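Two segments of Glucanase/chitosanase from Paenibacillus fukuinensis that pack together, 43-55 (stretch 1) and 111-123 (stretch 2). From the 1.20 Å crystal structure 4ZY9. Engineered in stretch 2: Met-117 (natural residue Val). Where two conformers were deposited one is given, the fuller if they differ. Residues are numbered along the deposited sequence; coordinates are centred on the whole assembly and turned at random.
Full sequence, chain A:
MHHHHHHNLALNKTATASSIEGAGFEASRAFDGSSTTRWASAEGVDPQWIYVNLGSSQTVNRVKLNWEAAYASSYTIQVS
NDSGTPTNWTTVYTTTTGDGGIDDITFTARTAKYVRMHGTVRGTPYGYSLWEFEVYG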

# COMPACT_ATOMS: atom_id res chain seq x y z
N GLU A 43 -1.67 -13.70 8.92
CA GLU A 43 -3.06 -13.93 8.77
C GLU A 43 -3.82 -13.84 10.10
O GLU A 43 -3.25 -14.12 11.19
CB GLU A 43 -3.32 -15.31 8.15
CG GLU A 43 -2.54 -15.63 6.85
CD GLU A 43 -2.76 -17.07 6.28
OE1 GLU A 43 -2.25 -17.95 7.02
OE2 GLU A 43 -3.39 -17.36 5.16
N GLY A 44 -5.09 -13.56 10.01
CA GLY A 44 -5.96 -13.61 11.19
C GLY A 44 -5.97 -12.41 12.11
O GLY A 44 -6.59 -12.48 13.19
N VAL A 45 -5.33 -11.31 11.78
CA VAL A 45 -5.11 -10.24 12.68
C VAL A 45 -5.25 -8.91 11.99
O VAL A 45 -4.64 -8.63 10.93
CB VAL A 45 -3.68 -10.26 13.25
CG1 VAL A 45 -3.32 -9.06 14.06
CG2 VAL A 45 -3.35 -11.50 14.06
N ASP A 46 -6.11 -8.05 12.56
CA ASP A 46 -6.32 -6.68 12.11
C ASP A 46 -5.72 -5.71 13.07
O ASP A 46 -5.77 -6.01 14.33
CB ASP A 46 -7.83 -6.42 12.00
CG ASP A 46 -8.48 -7.38 11.04
OD1 ASP A 46 -8.01 -7.48 9.87
OD2 ASP A 46 -9.44 -8.06 11.42
N PRO A 47 -5.21 -4.58 12.70
CA PRO A 47 -5.02 -4.15 11.31
C PRO A 47 -3.74 -4.68 10.74
O PRO A 47 -2.91 -5.30 11.41
CB PRO A 47 -4.93 -2.61 11.45
CG PRO A 47 -4.11 -2.43 12.77
CD PRO A 47 -4.65 -3.58 13.65
N GLN A 48 -3.50 -4.46 9.46
CA GLN A 48 -2.22 -4.61 8.81
C GLN A 48 -1.95 -3.47 7.91
O GLN A 48 -2.89 -2.79 7.47
CB GLN A 48 -2.11 -5.93 8.02
CG GLN A 48 -2.39 -7.14 8.86
CD GLN A 48 -1.33 -7.51 9.91
OE1 GLN A 48 -1.67 -8.30 10.86
NE2 GLN A 48 -0.12 -7.16 9.71
N TRP A 49 -0.75 -3.21 7.54
CA TRP A 49 -0.37 -2.02 6.70
C TRP A 49 0.86 -2.28 5.94
O TRP A 49 1.71 -3.13 6.35
CB TRP A 49 -0.35 -0.73 7.54
CG TRP A 49 0.59 -0.75 8.71
CD1 TRP A 49 0.23 -0.93 10.02
CD2 TRP A 49 2.01 -0.67 8.69
NE1 TRP A 49 1.30 -0.93 10.83
CE2 TRP A 49 2.44 -0.74 10.09
CE3 TRP A 49 2.95 -0.48 7.73
CZ2 TRP A 49 3.79 -0.70 10.47
CZ3 TRP A 49 4.35 -0.51 8.14
CH2 TRP A 49 4.71 -0.59 9.46
N ILE A 50 1.08 -1.51 4.88
CA ILE A 50 2.28 -1.52 4.12
C ILE A 50 2.53 -0.14 3.62
O ILE A 50 1.56 0.52 3.15
CB ILE A 50 2.20 -2.56 2.97
CG1 ILE A 50 3.51 -2.59 2.15
CG2 ILE A 50 0.99 -2.34 2.07
CD1 ILE A 50 3.61 -3.82 1.34
N TYR A 51 3.74 0.36 3.66
CA TYR A 51 4.07 1.63 3.08
C TYR A 51 5.32 1.54 2.25
O TYR A 51 6.15 0.59 2.40
CB TYR A 51 4.21 2.83 4.08
CG TYR A 51 5.34 2.80 5.05
CD1 TYR A 51 6.64 3.11 4.69
CD2 TYR A 51 5.13 2.52 6.36
CE1 TYR A 51 7.66 3.16 5.65
CE2 TYR A 51 6.17 2.57 7.32
CZ TYR A 51 7.38 2.88 6.90
OH TYR A 51 8.41 2.94 7.87
N VAL A 52 5.50 2.48 1.34
CA VAL A 52 6.67 2.66 0.49
C VAL A 52 7.33 3.96 0.80
O VAL A 52 6.68 4.96 1.02
CB VAL A 52 6.33 2.50 -1.00
CG1 VAL A 52 5.34 3.50 -1.49
CG2 VAL A 52 7.57 2.44 -1.84
N ASN A 53 8.70 3.95 0.78
CA ASN A 53 9.54 5.14 0.87
C ASN A 53 9.87 5.54 -0.52
O ASN A 53 10.66 4.81 -1.20
CB ASN A 53 10.77 4.75 1.71
CG ASN A 53 11.72 5.92 1.89
OD1 ASN A 53 11.67 6.89 1.18
ND2 ASN A 53 12.66 5.77 2.82
N LEU A 54 9.33 6.60 -1.01
CA LEU A 54 9.63 7.08 -2.35
C LEU A 54 11.05 7.60 -2.57
O LEU A 54 11.46 7.87 -3.71
CB LEU A 54 8.58 8.11 -2.78
CG LEU A 54 7.13 7.73 -2.73
CD1 LEU A 54 6.30 8.87 -3.08
CD2 LEU A 54 6.88 6.52 -3.64
N GLY A 55 11.80 7.72 -1.49
CA GLY A 55 13.24 8.08 -1.57
C GLY A 55 13.45 9.54 -1.22
O GLY A 55 14.52 9.94 -0.77
N THR A 111 2.36 16.36 -1.22
CA THR A 111 3.78 16.04 -1.24
C THR A 111 4.00 14.96 -0.16
O THR A 111 3.56 15.10 0.98
CB THR A 111 4.70 17.21 -0.90
OG1 THR A 111 4.37 18.24 -1.85
CG2 THR A 111 6.11 16.78 -0.87
N ALA A 112 4.60 13.86 -0.59
CA ALA A 112 4.84 12.72 0.34
C ALA A 112 6.14 12.07 0.05
O ALA A 112 6.57 11.97 -1.09
CB ALA A 112 3.71 11.69 0.17
N LYS A 113 6.79 11.64 1.12
CA LYS A 113 7.90 10.72 1.04
C LYS A 113 7.41 9.30 1.25
O LYS A 113 8.05 8.34 0.72
CB LYS A 113 8.98 11.08 2.06
CG LYS A 113 10.20 10.19 1.99
CD LYS A 113 11.30 10.63 2.91
CE LYS A 113 12.44 9.67 2.89
NZ LYS A 113 13.53 10.04 3.84
N TYR A 114 6.36 9.09 1.99
CA TYR A 114 5.83 7.76 2.28
C TYR A 114 4.37 7.64 1.95
O TYR A 114 3.61 8.60 2.23
CB TYR A 114 6.04 7.38 3.75
CG TYR A 114 7.42 7.53 4.28
CD1 TYR A 114 8.38 6.55 4.14
CD2 TYR A 114 7.83 8.72 4.87
CE1 TYR A 114 9.68 6.66 4.65
CE2 TYR A 114 9.16 8.87 5.38
CZ TYR A 114 9.99 7.84 5.28
OH TYR A 114 11.32 8.02 5.72
N VAL A 115 3.95 6.50 1.41
CA VAL A 115 2.56 6.30 1.04
C VAL A 115 2.14 4.94 1.62
O VAL A 115 2.90 3.95 1.38
CB VAL A 115 2.37 6.34 -0.49
CG1 VAL A 115 0.89 6.13 -0.83
CG2 VAL A 115 2.89 7.62 -1.03
N ARG A 116 1.08 4.88 2.38
CA ARG A 116 0.67 3.73 3.11
C ARG A 116 -0.72 3.25 2.74
O ARG A 116 -1.62 4.09 2.59
CB ARG A 116 0.66 4.04 4.61
CG ARG A 116 0.41 2.85 5.55
CD ARG A 116 0.87 2.99 7.00
NE ARG A 116 0.03 3.92 7.75
CZ ARG A 116 -0.09 3.91 9.10
NH1 ARG A 116 0.65 3.07 9.79
NH2 ARG A 116 -0.93 4.71 9.67
N MSE A 117 -0.89 1.98 2.67
CA MSE A 117 -2.22 1.31 2.68
C MSE A 117 -2.39 0.75 4.06
O MSE A 117 -1.54 -0.08 4.51
CB MSE A 117 -2.25 0.20 1.67
CG MSE A 117 -3.63 -0.42 1.42
SE MSE A 117 -4.36 -1.49 2.95
CE MSE A 117 -2.98 -2.84 3.12
N HIS A 118 -3.32 1.26 4.86
CA HIS A 118 -3.61 0.79 6.21
C HIS A 118 -4.96 0.10 6.21
O HIS A 118 -5.95 0.72 5.89
CB HIS A 118 -3.57 1.97 7.21
CG HIS A 118 -3.68 1.57 8.60
ND1 HIS A 118 -4.87 1.31 9.20
CD2 HIS A 118 -2.72 1.26 9.50
CE1 HIS A 118 -4.66 0.88 10.44
NE2 HIS A 118 -3.36 0.84 10.64
N GLY A 119 -4.99 -1.14 6.52
CA GLY A 119 -6.15 -1.93 6.42
C GLY A 119 -6.68 -2.36 7.75
O GLY A 119 -5.92 -2.83 8.64
N THR A 120 -8.00 -2.28 7.98
CA THR A 120 -8.63 -2.63 9.23
C THR A 120 -9.64 -3.73 9.19
O THR A 120 -9.93 -4.33 10.27
CB THR A 120 -9.23 -1.38 9.94
OG1 THR A 120 -10.24 -0.89 9.08
CG2 THR A 120 -8.20 -0.32 10.26
N VAL A 121 -10.23 -4.04 8.06
CA VAL A 121 -11.18 -5.12 7.92
C VAL A 121 -10.79 -5.92 6.64
O VAL A 121 -10.62 -5.31 5.56
CB VAL A 121 -12.68 -4.73 7.81
CG1 VAL A 121 -13.58 -5.94 7.74
CG2 VAL A 121 -13.08 -3.80 9.02
N ARG A 122 -10.68 -7.23 6.78
CA ARG A 122 -10.44 -8.10 5.71
C ARG A 122 -11.68 -8.61 5.03
O ARG A 122 -12.73 -8.85 5.65
CB ARG A 122 -9.68 -9.35 6.21
CG ARG A 122 -8.23 -9.04 6.62
CD ARG A 122 -7.61 -10.18 7.47
NE ARG A 122 -8.14 -10.13 8.84
CZ ARG A 122 -8.60 -11.15 9.53
NH1 ARG A 122 -8.54 -12.39 9.06
NH2 ARG A 122 -9.13 -10.87 10.74
N GLY A 123 -11.56 -8.81 3.73
CA GLY A 123 -12.62 -9.43 2.94
C GLY A 123 -12.65 -10.94 3.05
O GLY A 123 -13.69 -11.57 2.47
O HOH W 1 -11.25 -8.30 9.48
O HOH W 2 14.90 7.64 3.41

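The largest single contribution to this contact comes from Arg-122, which gives up 86 Å² to the other stretch, and its partner Asp-46 gives up 72 Å². Their side chains meet in a two-pronged salt bridge: Arg-122 NE donates to Asp-46 OD1 at 2.8 Å and Arg-122 NH2 to Asp-46 OD2 at 2.9 Å, both nearly linear. A guanidinium suits this place because two of its N-H groups lie side by side in one plane, matching the two oxygens of a carboxylate. The CA-to-CB bonds of both residues point toward the opposing stretch. Water 1 reinforces the pair, donating to Asp-46 OD2 (2.7 Å) and accepting from the backbone N of Arg-122 (3.0 Å). One guanidinium face remains free to pack against backbone, with Arg-122 NH1 3.6 Å from Gly-44 CA; at Gly-44 the positive phi favours glycine.

From Gln-48 and Gly-119 onward the stretches run antiparallel as neighbouring strands. Paired backbone hydrogen bonds join Gln-48 to Gly-119, Ile-50 to Met-117 and Val-52 to Val-115; Gly-119 N to Gln-48 O, for example, spans 2.8 Å. In the narrower pairs between them, CA-H groups approach carbonyls, as at Tyr-51 CA and Val-115 O, 3.1 Å apart.

One face of this ladder carries Ile-50, Val-52 and Val-115, all buried. Apolar side chains fit here because they need no polar partners: Val-52 CG1 lies 4.2 Å from Val-115 CB. The engineered selenomethionine Met-117, also buried, packs on this face too, its CB 4.1 Å from Ile-50 CG2. Gly-119 belongs to the same face, where a CB would be crowded by Met-117 SE.

The other face is aromatic and polar. Arg-116 places its guanidinium over the Trp-49 ring, with CZ 5.0 Å from the centroid of the five-membered ring, a cation-pi arrangement that matches positive charge to the electron-rich indole face. The Tyr-51 and Tyr-114 rings meet obliquely, Tyr-51 CE1 lying 3.8 Å from Tyr-114 CD1.

Lys-113, covered over 69 Å², secures the far end. Its backbone O accepts from Leu-54 N at 2.8 Å, while its fully extended side chain, with all four chi angles t, crosses the tip of Asn-53, with CE 3.4 Å from Asn-53 OD1. The length of lysine brings NZ to water 2, to which Lys-113 NZ (2.8 Å) and Asn-53 ND2 (3.0 Å) both donate; NZ is also hydrogen-bonded elsewhere in the structure. Asn-53 OD1 also accepts from Gly-55 N at 2.8 Å, at the corner the chain turns at Gly-55.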